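Local coordinates for farnesyl pyrophosphate synthetase (Staphylococcus aureus, PDB 5H9D), which probably makes heptaprenyl diphosphate by chain elongation of prenyl diphosphates, using magnesium as cofactor, in an assembly with a subunit 1 chain of heptaprenyl diphosphate synthase, at residues 26-31 and 107-112; 206-211 and 282-287; 239-244 and 274-279. All blocks are in the same frame, centred on the assembly; numbering follows the deposited sequence.

Interaction 1: 26-31 and 107-112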
loop_
_atom_site.group_PDB
_atom_site.type_symbol
_atom_site.label_atom_id
_atom_site.label_comp_id
_atom_site.label_asym_id
_atom_site.label_seq_id
_atom_site.Cartn_x
_atom_site.Cartn_y
_atom_site.Cartn_z
ATOM N N SER A 26 -16.837 5.415 -13.501
ATOM C CA SER A 26 -16.230 5.011 -14.747
ATOM C C SER A 26 -14.699 5.131 -14.839
ATOM O O SER A 26 -14.007 4.179 -15.190
ATOM C CB SER A 26 -16.925 5.800 -15.848
ATOM O OG SER A 26 -16.346 5.564 -17.109
ATOM N N VAL A 27 -14.165 6.304 -14.539
ATOM C CA VAL A 27 -12.714 6.487 -14.593
ATOM C C VAL A 27 -11.951 5.541 -13.678
ATOM O O VAL A 27 -10.987 4.967 -14.101
ATOM C CB VAL A 27 -12.291 7.928 -14.237
ATOM C CG1 VAL A 27 -10.763 8.024 -14.201
ATOM C CG2 VAL A 27 -12.820 8.866 -15.251
ATOM N N LEU A 28 -12.370 5.400 -12.428
ATOM C CA LEU A 28 -11.693 4.489 -11.518
ATOM C C LEU A 28 -11.658 3.103 -12.131
ATOM O O LEU A 28 -10.704 2.378 -11.905
ATOM C CB LEU A 28 -12.398 4.426 -10.164
ATOM C CG LEU A 28 -11.786 5.174 -8.979
ATOM C CD1 LEU A 28 -10.932 6.347 -9.464
ATOM C CD2 LEU A 28 -12.890 5.641 -8.071
ATOM N N GLU A 29 -12.686 2.743 -12.910
ATOM C CA GLU A 29 -12.732 1.436 -13.554
ATOM C C GLU A 29 -11.738 1.310 -14.711
ATOM O O GLU A 29 -11.073 0.280 -14.862
ATOM C CB GLU A 29 -14.130 1.143 -14.078
ATOM C CG GLU A 29 -14.283 -0.273 -14.545
ATOM C CD GLU A 29 -15.720 -0.663 -14.659
ATOM O OE1 GLU A 29 -16.499 -0.221 -13.782
ATOM O OE2 GLU A 29 -16.063 -1.416 -15.610
ATOM N N GLN A 30 -11.667 2.345 -15.538
ATOM C CA GLN A 30 -10.741 2.360 -16.652
ATOM C C GLN A 30 -9.295 2.426 -16.163
ATOM O O GLN A 30 -8.418 1.793 -16.748
ATOM C CB GLN A 30 -10.960 3.575 -17.524
ATOM C CG GLN A 30 -12.271 3.706 -18.237
ATOM C CD GLN A 30 -12.246 4.976 -19.066
ATOM O OE1 GLN A 30 -11.529 5.055 -20.085
ATOM N NE2 GLN A 30 -12.987 5.998 -18.614
ATOM N N ALA A 31 -9.036 3.218 -15.123
ATOM C CA ALA A 31 -7.679 3.331 -14.588
ATOM C C ALA A 31 -7.214 1.985 -14.012
ATOM O O ALA A 31 -6.156 1.475 -14.382
ATOM C CB ALA A 31 -7.603 4.424 -13.519
ATOM N N ILE A 107 -4.448 9.286 -7.162
ATOM C CA ILE A 107 -4.535 9.187 -5.727
ATOM C C ILE A 107 -5.847 8.477 -5.384
ATOM O O ILE A 107 -5.877 7.586 -4.546
ATOM C CB ILE A 107 -4.464 10.600 -5.103
ATOM C CG1 ILE A 107 -3.021 11.095 -5.157
ATOM C CG2 ILE A 107 -4.935 10.592 -3.668
ATOM C CD1 ILE A 107 -2.873 12.539 -4.676
ATOM N N LEU A 108 -6.913 8.858 -6.065
ATOM C CA LEU A 108 -8.206 8.284 -5.839
ATOM C C LEU A 108 -8.235 6.817 -6.209
ATOM O O LEU A 108 -8.842 5.998 -5.478
ATOM C CB LEU A 108 -9.281 9.048 -6.626
ATOM C CG LEU A 108 -9.735 10.415 -6.086
ATOM C CD1 LEU A 108 -10.766 10.954 -7.047
ATOM C CD2 LEU A 108 -10.359 10.320 -4.685
ATOM N N THR A 109 -7.569 6.468 -7.317
ATOM C CA THR A 109 -7.555 5.077 -7.762
ATOM C C THR A 109 -6.861 4.214 -6.718
ATOM O O THR A 109 -7.323 3.120 -6.399
ATOM C CB THR A 109 -6.885 4.903 -9.161
ATOM O OG1 THR A 109 -7.498 5.780 -10.115
ATOM C CG2 THR A 109 -7.137 3.507 -9.675
ATOM N N GLY A 110 -5.760 4.730 -6.178
ATOM C CA GLY A 110 -5.016 4.025 -5.158
ATOM C C GLY A 110 -5.868 3.756 -3.930
ATOM O O GLY A 110 -5.800 2.661 -3.370
ATOM N N ASN A 111 -6.659 4.739 -3.495
ATOM C CA ASN A 111 -7.522 4.550 -2.324
ATOM C C ASN A 111 -8.553 3.471 -2.642
ATOM O O ASN A 111 -8.857 2.582 -1.809
ATOM C CB ASN A 111 -8.275 5.832 -1.959
ATOM C CG ASN A 111 -7.362 6.987 -1.629
ATOM O OD1 ASN A 111 -6.263 6.800 -1.120
ATOM N ND2 ASN A 111 -7.824 8.192 -1.906
ATOM N N PHE A 112 -9.096 3.569 -3.855
ATOM C CA PHE A 112 -10.086 2.623 -4.345
ATOM C C PHE A 112 -9.548 1.186 -4.247
ATOM O O PHE A 112 -10.148 0.332 -3.609
ATOM C CB PHE A 112 -10.421 3.027 -5.793
ATOM C CG PHE A 112 -11.317 2.079 -6.529
ATOM C CD1 PHE A 112 -12.658 1.970 -6.205
ATOM C CD2 PHE A 112 -10.821 1.326 -7.600
ATOM C CE1 PHE A 112 -13.501 1.128 -6.936
ATOM C CE2 PHE A 112 -11.650 0.489 -8.327
ATOM C CZ PHE A 112 -12.995 0.390 -7.995
#
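L28 and T109 mark the point where helix 26-38 passes over helix 103-121: their CA atoms, 5.6 Å apart, are the nearest pair of the two backbones. The segment axes come within 9.8 Å of each other and run at 80°, close to perpendicular, which keeps the contact to about one turn of each helix. L28 does most of the work. Its CG lies over one face of the F112 ring, displaced toward the rim and 4.0 Å from CG of F112, while CD2 reaches CD1 of the same ring. F112 has CG anti to its backbone N (chi1 174°), which brings CG to L28. The other methyl, CD1 of L28, slides past T109, 3.5 Å from OG1, and also touches CB of L108 at 4.3 Å. On the next turn, A31 sets its CB against T109, meeting both OG1 and CG2. T109 OG1 is therefore flanked by carbon from this side, and its hydrogen bond is made within its own helix, to T105 O. No hydrogen bond joins the two segments, and every touching residue is buried. The subunit 1 chain lies close by: its S109 packs on L28, and its N105 accepts from N111 ND2. This is near-orthogonal helix packing in the all-helical polyprenyl synthase fold, beside the interface between the two subunits.

Interaction 2: 206-211 and 282-287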
loop_
_atom_site.group_PDB
_atom_site.type_symbol
_atom_site.label_atom_id
_atom_site.label_comp_id
_atom_site.label_asym_id
_atom_site.label_seq_id
_atom_site.Cartn_x
_atom_site.Cartn_y
_atom_site.Cartn_z
ATOM N N GLN A 206 14.128 -8.178 -4.362
ATOM C CA GLN A 206 14.536 -6.778 -4.370
ATOM C C GLN A 206 16.016 -6.566 -4.677
ATOM O O GLN A 206 16.374 -5.644 -5.406
ATOM C CB GLN A 206 14.200 -6.118 -3.014
ATOM C CG GLN A 206 14.402 -4.591 -2.984
ATOM C CD GLN A 206 13.602 -3.881 -4.102
ATOM O OE1 GLN A 206 12.365 -3.895 -4.099
ATOM N NE2 GLN A 206 14.322 -3.277 -5.067
ATOM N N ILE A 207 16.877 -7.405 -4.119
ATOM C CA ILE A 207 18.285 -7.225 -4.386
ATOM C C ILE A 207 18.513 -7.347 -5.886
ATOM O O ILE A 207 19.326 -6.633 -6.469
ATOM C CB ILE A 207 19.146 -8.232 -3.614
ATOM C CG1 ILE A 207 19.047 -7.943 -2.115
ATOM C CG2 ILE A 207 20.580 -8.126 -4.080
ATOM C CD1 ILE A 207 19.856 -8.839 -1.224
ATOM N N ILE A 208 17.757 -8.229 -6.523
ATOM C CA ILE A 208 17.899 -8.398 -7.956
ATOM C C ILE A 208 17.470 -7.147 -8.706
ATOM O O ILE A 208 18.176 -6.715 -9.612
ATOM C CB ILE A 208 17.159 -9.660 -8.437
ATOM C CG1 ILE A 208 18.067 -10.864 -8.182
ATOM C CG2 ILE A 208 16.782 -9.564 -9.911
ATOM C CD1 ILE A 208 17.315 -12.153 -7.945
ATOM N N ASP A 209 16.336 -6.558 -8.345
ATOM C CA ASP A 209 15.909 -5.307 -8.982
ATOM C C ASP A 209 17.064 -4.278 -8.979
ATOM O O ASP A 209 17.392 -3.691 -10.002
ATOM C CB ASP A 209 14.749 -4.666 -8.208
ATOM C CG ASP A 209 13.397 -5.201 -8.598
ATOM O OD1 ASP A 209 13.193 -6.439 -8.589
ATOM O OD2 ASP A 209 12.519 -4.362 -8.894
ATOM N N ASP A 210 17.666 -4.072 -7.811
ATOM C CA ASP A 210 18.728 -3.098 -7.661
ATOM C C ASP A 210 19.919 -3.399 -8.501
ATOM O O ASP A 210 20.611 -2.500 -8.955
ATOM C CB ASP A 210 19.145 -2.963 -6.195
ATOM C CG ASP A 210 18.010 -2.476 -5.319
ATOM O OD1 ASP A 210 16.989 -1.959 -5.869
ATOM O OD2 ASP A 210 18.146 -2.602 -4.082
ATOM N N VAL A 211 20.187 -4.668 -8.706
ATOM C CA VAL A 211 21.317 -4.988 -9.544
ATOM C C VAL A 211 20.912 -4.680 -10.985
ATOM O O VAL A 211 21.667 -4.047 -11.709
ATOM C CB VAL A 211 21.740 -6.463 -9.403
ATOM C CG1 VAL A 211 22.900 -6.754 -10.337
ATOM C CG2 VAL A 211 22.158 -6.738 -7.982
ATOM N N ALA A 282 25.475 -11.957 -5.452
ATOM C CA ALA A 282 25.841 -13.048 -4.544
ATOM C C ALA A 282 24.976 -13.120 -3.291
ATOM O O ALA A 282 24.648 -14.204 -2.782
ATOM C CB ALA A 282 27.285 -12.914 -4.144
ATOM N N VAL A 283 24.630 -11.951 -2.780
ATOM C CA VAL A 283 23.804 -11.869 -1.595
ATOM C C VAL A 283 22.401 -12.360 -1.960
ATOM O O VAL A 283 21.681 -12.954 -1.147
ATOM C CB VAL A 283 23.696 -10.433 -1.111
ATOM C CG1 VAL A 283 22.669 -10.385 -0.044
ATOM C CG2 VAL A 283 25.051 -9.898 -0.635
ATOM N N SER A 284 22.000 -12.072 -3.187
ATOM C CA SER A 284 20.709 -12.495 -3.658
ATOM C C SER A 284 20.755 -14.006 -3.584
ATOM O O SER A 284 19.878 -14.646 -2.999
ATOM C CB SER A 284 20.513 -12.032 -5.103
ATOM O OG SER A 284 19.323 -12.545 -5.684
ATOM N N SER A 285 21.812 -14.567 -4.166
ATOM C CA SER A 285 22.000 -16.013 -4.196
ATOM C C SER A 285 22.050 -16.709 -2.863
ATOM O O SER A 285 21.411 -17.747 -2.692
ATOM C CB SER A 285 23.234 -16.363 -4.983
ATOM O OG SER A 285 22.846 -16.574 -6.321
ATOM N N LYS A 286 22.806 -16.173 -1.921
ATOM C CA LYS A 286 22.842 -16.808 -0.632
ATOM C C LYS A 286 21.405 -16.825 -0.084
ATOM O O LYS A 286 20.949 -17.830 0.503
ATOM C CB LYS A 286 23.772 -16.046 0.304
ATOM C CG LYS A 286 23.801 -16.638 1.677
ATOM C CD LYS A 286 24.863 -16.017 2.524
ATOM C CE LYS A 286 26.239 -16.334 1.995
ATOM N NZ LYS A 286 27.213 -15.945 3.026
ATOM N N TYR A 287 20.687 -15.715 -0.298
ATOM C CA TYR A 287 19.290 -15.576 0.159
ATOM C C TYR A 287 18.389 -16.622 -0.450
ATOM O O TYR A 287 17.538 -17.172 0.246
ATOM C CB TYR A 287 18.733 -14.172 -0.143
ATOM C CG TYR A 287 18.791 -13.248 1.055
ATOM C CD1 TYR A 287 18.211 -13.627 2.280
ATOM C CD2 TYR A 287 19.443 -12.004 0.984
ATOM C CE1 TYR A 287 18.276 -12.800 3.408
ATOM C CE2 TYR A 287 19.515 -11.146 2.122
ATOM C CZ TYR A 287 18.927 -11.559 3.326
ATOM O OH TYR A 287 18.967 -10.747 4.442
#
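I207 and S284 face each other across the pair, and I207 carries the apolar part of the contact. Its CD1 tip meets CG1 of V283 at 3.4 Å and CD2 of Y287 at 3.9 Å, its side chain running at about a right angle to both. The isoleucine chain is stretched beyond CG1 (chi2 -179°), which holds CD1 far enough out to touch these two neighbours. Its other branch, CG2, rests on CB of S284, 4.0 Å away. The next residue, I208, also brings CG1 and CD1 to the S284 hydroxyl. That hydroxyl is hydrogen-bonded to OG of S204, one turn earlier on the helix of I207 and I208, so the buried oxygen is paired although no hydrogen bond links the two segments.

The backbones behind these side chains run nearly antiparallel, at 162°, with the segment axes 9.1 Å apart, and they belong to helices 188-215 and 276-296 of the polyprenyl synthase helix bundle. Helix 188-215 also carries the second aspartate-rich DDxxD motif of the family, which starts at D209 and in relatives binds magnesium with the substrate diphosphate. D209 and D210 stay off this interface, which is built from the apolar side of the same turn.

Further out, L236 of helix 236-243 packs on both I207 and V283, and Y161 and I165 of helix 158-183 back I207. On the motif side, D210 OD2 is hydrogen-bonded to Y161 OH, and Q206 OE1 to T169 OG1, while Q206 NE2 gives D210 OD1 a weak bond of 3.1 Å.

Interaction 3: 239-244 and 274-279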
loop_
_atom_site.group_PDB
_atom_site.type_symbol
_atom_site.label_atom_id
_atom_site.label_comp_id
_atom_site.label_asym_id
_atom_site.label_seq_id
_atom_site.Cartn_x
_atom_site.Cartn_y
_atom_site.Cartn_z
ATOM N N LEU A 239 26.472 0.403 -2.116
ATOM C CA LEU A 239 26.983 0.380 -0.744
ATOM C C LEU A 239 28.260 -0.448 -0.713
ATOM O O LEU A 239 29.181 -0.161 0.053
ATOM C CB LEU A 239 25.953 -0.243 0.205
ATOM C CG LEU A 239 24.754 0.664 0.476
ATOM C CD1 LEU A 239 23.517 -0.123 0.913
ATOM C CD2 LEU A 239 25.157 1.658 1.538
ATOM N N LEU A 240 28.293 -1.476 -1.559
ATOM C CA LEU A 240 29.427 -2.370 -1.644
ATOM C C LEU A 240 30.620 -1.684 -2.266
ATOM O O LEU A 240 31.722 -1.764 -1.753
ATOM C CB LEU A 240 29.061 -3.624 -2.441
ATOM C CG LEU A 240 27.990 -4.489 -1.774
ATOM C CD1 LEU A 240 27.767 -5.737 -2.557
ATOM C CD2 LEU A 240 28.414 -4.845 -0.373
ATOM N N GLU A 241 30.408 -0.996 -3.370
ATOM C CA GLU A 241 31.520 -0.320 -3.996
ATOM C C GLU A 241 32.046 0.788 -3.093
ATOM O O GLU A 241 33.196 1.168 -3.205
ATOM C CB GLU A 241 31.120 0.241 -5.366
ATOM C CG GLU A 241 32.308 0.696 -6.232
ATOM C CD GLU A 241 33.400 -0.366 -6.383
ATOM O OE1 GLU A 241 34.481 -0.048 -6.934
ATOM O OE2 GLU A 241 33.190 -1.518 -5.950
ATOM N N MET A 242 31.225 1.300 -2.182
ATOM C CA MET A 242 31.706 2.365 -1.298
ATOM C C MET A 242 32.709 1.840 -0.267
ATOM O O MET A 242 33.828 2.361 -0.177
ATOM C CB MET A 242 30.553 3.069 -0.570
ATOM C CG MET A 242 29.773 4.054 -1.426
ATOM S SD MET A 242 28.635 5.122 -0.453
ATOM C CE MET A 242 27.102 4.393 -0.747
ATOM N N ARG A 243 32.328 0.813 0.498
ATOM C CA ARG A 243 33.203 0.253 1.522
ATOM C C ARG A 243 34.598 -0.102 1.013
ATOM O O ARG A 243 35.560 -0.070 1.771
ATOM C CB ARG A 243 32.569 -0.986 2.154
ATOM C CG ARG A 243 32.176 -2.039 1.146
ATOM C CD ARG A 243 32.085 -3.442 1.730
ATOM N NE ARG A 243 31.219 -3.548 2.903
ATOM C CZ ARG A 243 30.490 -4.630 3.196
ATOM N NH1 ARG A 243 30.518 -5.694 2.396
ATOM N NH2 ARG A 243 29.734 -4.653 4.293
ATOM N N LYS A 244 34.728 -0.438 -0.260
ATOM C CA LYS A 244 36.050 -0.796 -0.759
ATOM C C LYS A 244 36.681 0.204 -1.726
ATOM O O LYS A 244 37.742 -0.077 -2.293
ATOM C CB LYS A 244 36.022 -2.183 -1.422
ATOM C CG LYS A 244 35.308 -2.277 -2.760
ATOM C CD LYS A 244 35.392 -3.717 -3.234
ATOM C CE LYS A 244 34.410 -4.057 -4.348
ATOM N NZ LYS A 244 34.277 -5.554 -4.427
ATOM N N SER A 274 32.411 -3.060 -12.169
ATOM C CA SER A 274 32.760 -3.412 -10.805
ATOM C C SER A 274 32.451 -4.862 -10.414
ATOM O O SER A 274 31.702 -5.580 -11.102
ATOM C CB SER A 274 32.035 -2.453 -9.855
ATOM O OG SER A 274 32.329 -2.724 -8.495
ATOM N N ASP A 275 33.053 -5.278 -9.301
ATOM C CA ASP A 275 32.844 -6.614 -8.755
ATOM C C ASP A 275 31.602 -6.550 -7.861
ATOM O O ASP A 275 30.966 -7.565 -7.555
ATOM C CB ASP A 275 34.066 -7.062 -7.919
ATOM C CG ASP A 275 35.300 -7.351 -8.780
ATOM O OD1 ASP A 275 35.165 -7.991 -9.852
ATOM O OD2 ASP A 275 36.416 -6.949 -8.382
ATOM N N SER A 276 31.268 -5.329 -7.463
ATOM C CA SER A 276 30.140 -5.062 -6.591
ATOM C C SER A 276 28.805 -5.479 -7.171
ATOM O O SER A 276 27.881 -5.812 -6.440
ATOM C CB SER A 276 30.131 -3.588 -6.234
ATOM O OG SER A 276 31.231 -3.292 -5.394
ATOM N N ILE A 277 28.692 -5.455 -8.486
ATOM C CA ILE A 277 27.458 -5.876 -9.105
ATOM C C ILE A 277 27.358 -7.366 -8.863
ATOM O O ILE A 277 26.267 -7.922 -8.768
ATOM C CB ILE A 277 27.451 -5.611 -10.616
ATOM C CG1 ILE A 277 26.940 -4.208 -10.874
ATOM C CG2 ILE A 277 26.557 -6.616 -11.329
ATOM C CD1 ILE A 277 25.484 -4.025 -10.488
ATOM N N ASP A 278 28.506 -8.012 -8.747
ATOM C CA ASP A 278 28.512 -9.447 -8.533
ATOM C C ASP A 278 28.428 -9.823 -7.064
ATOM O O ASP A 278 27.831 -10.843 -6.711
ATOM C CB ASP A 278 29.739 -10.061 -9.222
ATOM C CG ASP A 278 29.618 -10.028 -10.754
ATOM O OD1 ASP A 278 28.867 -10.878 -11.304
ATOM O OD2 ASP A 278 30.245 -9.140 -11.395
ATOM N N GLU A 279 29.008 -8.998 -6.201
ATOM C CA GLU A 279 28.941 -9.273 -4.786
ATOM C C GLU A 279 27.463 -9.112 -4.406
ATOM O O GLU A 279 26.946 -9.862 -3.578
ATOM C CB GLU A 279 29.830 -8.294 -4.023
ATOM C CG GLU A 279 30.066 -8.679 -2.560
ATOM C CD GLU A 279 30.808 -7.595 -1.766
ATOM O OE1 GLU A 279 30.810 -7.651 -0.508
ATOM O OE2 GLU A 279 31.392 -6.692 -2.401
#
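R243 presents the edge of its guanidinium to E279, with NH1 3.5 Å from OE1, close to the guanidinium plane; the carboxylate plane is turned 34° from it. The other oxygen of E279, OE2, has K244 NZ at 3.7 Å, a long salt bridge, so one carboxylate is shared by two cations. L240 lies against the same glutamate, its CD1 3.6 Å from CB of E279 and touching CG and CD as well, with CD2 at the carboxylate. The second carboxylate, E241, takes its bonds from serines. S276 OG donates to OE2 at 2.7 Å, on the anti side and 15° out of the plane, and S274 OG gives the same oxygen a weak bond at 2.9 Å. A bend at chi2 (52°) swings CD of E241 round toward them. S274 OG also accepts from S276 N, a capping bond at the start of helix 276-296. The other oxygen, E241 OE1, is bonded to N245 ND2. Buried E241 is thus gripped at both oxygens, which would favour its charged form, and through the capping serine it joins the end of helix 236-243 to the start of helix 276-296, while the more exposed R243-K244-E279 network probably adds a weaker, longer-range attraction.

In the fold
Interaction 1 stands apart, its centre about 34 Å from that of interaction 2 and 41 Å from that of interaction 3, on the opposite side of the chain's centre and next to the partner subunit. The other two are neighbours about 13 Å apart, centre to centre. Both use helix 276-296, interaction 3 at its start and interaction 2 further along, and V211 CG1 packs on I277 CD1, 3.8 Å away, between them. Interactions 1 and 2 are buried and lack hydrogen bonds across their helices, packing carbon against carbon and against hydroxyls bonded outside the segments. Interaction 3, only partly buried, binds a helix end to a helix start with hydrogen bonds and salt bridges.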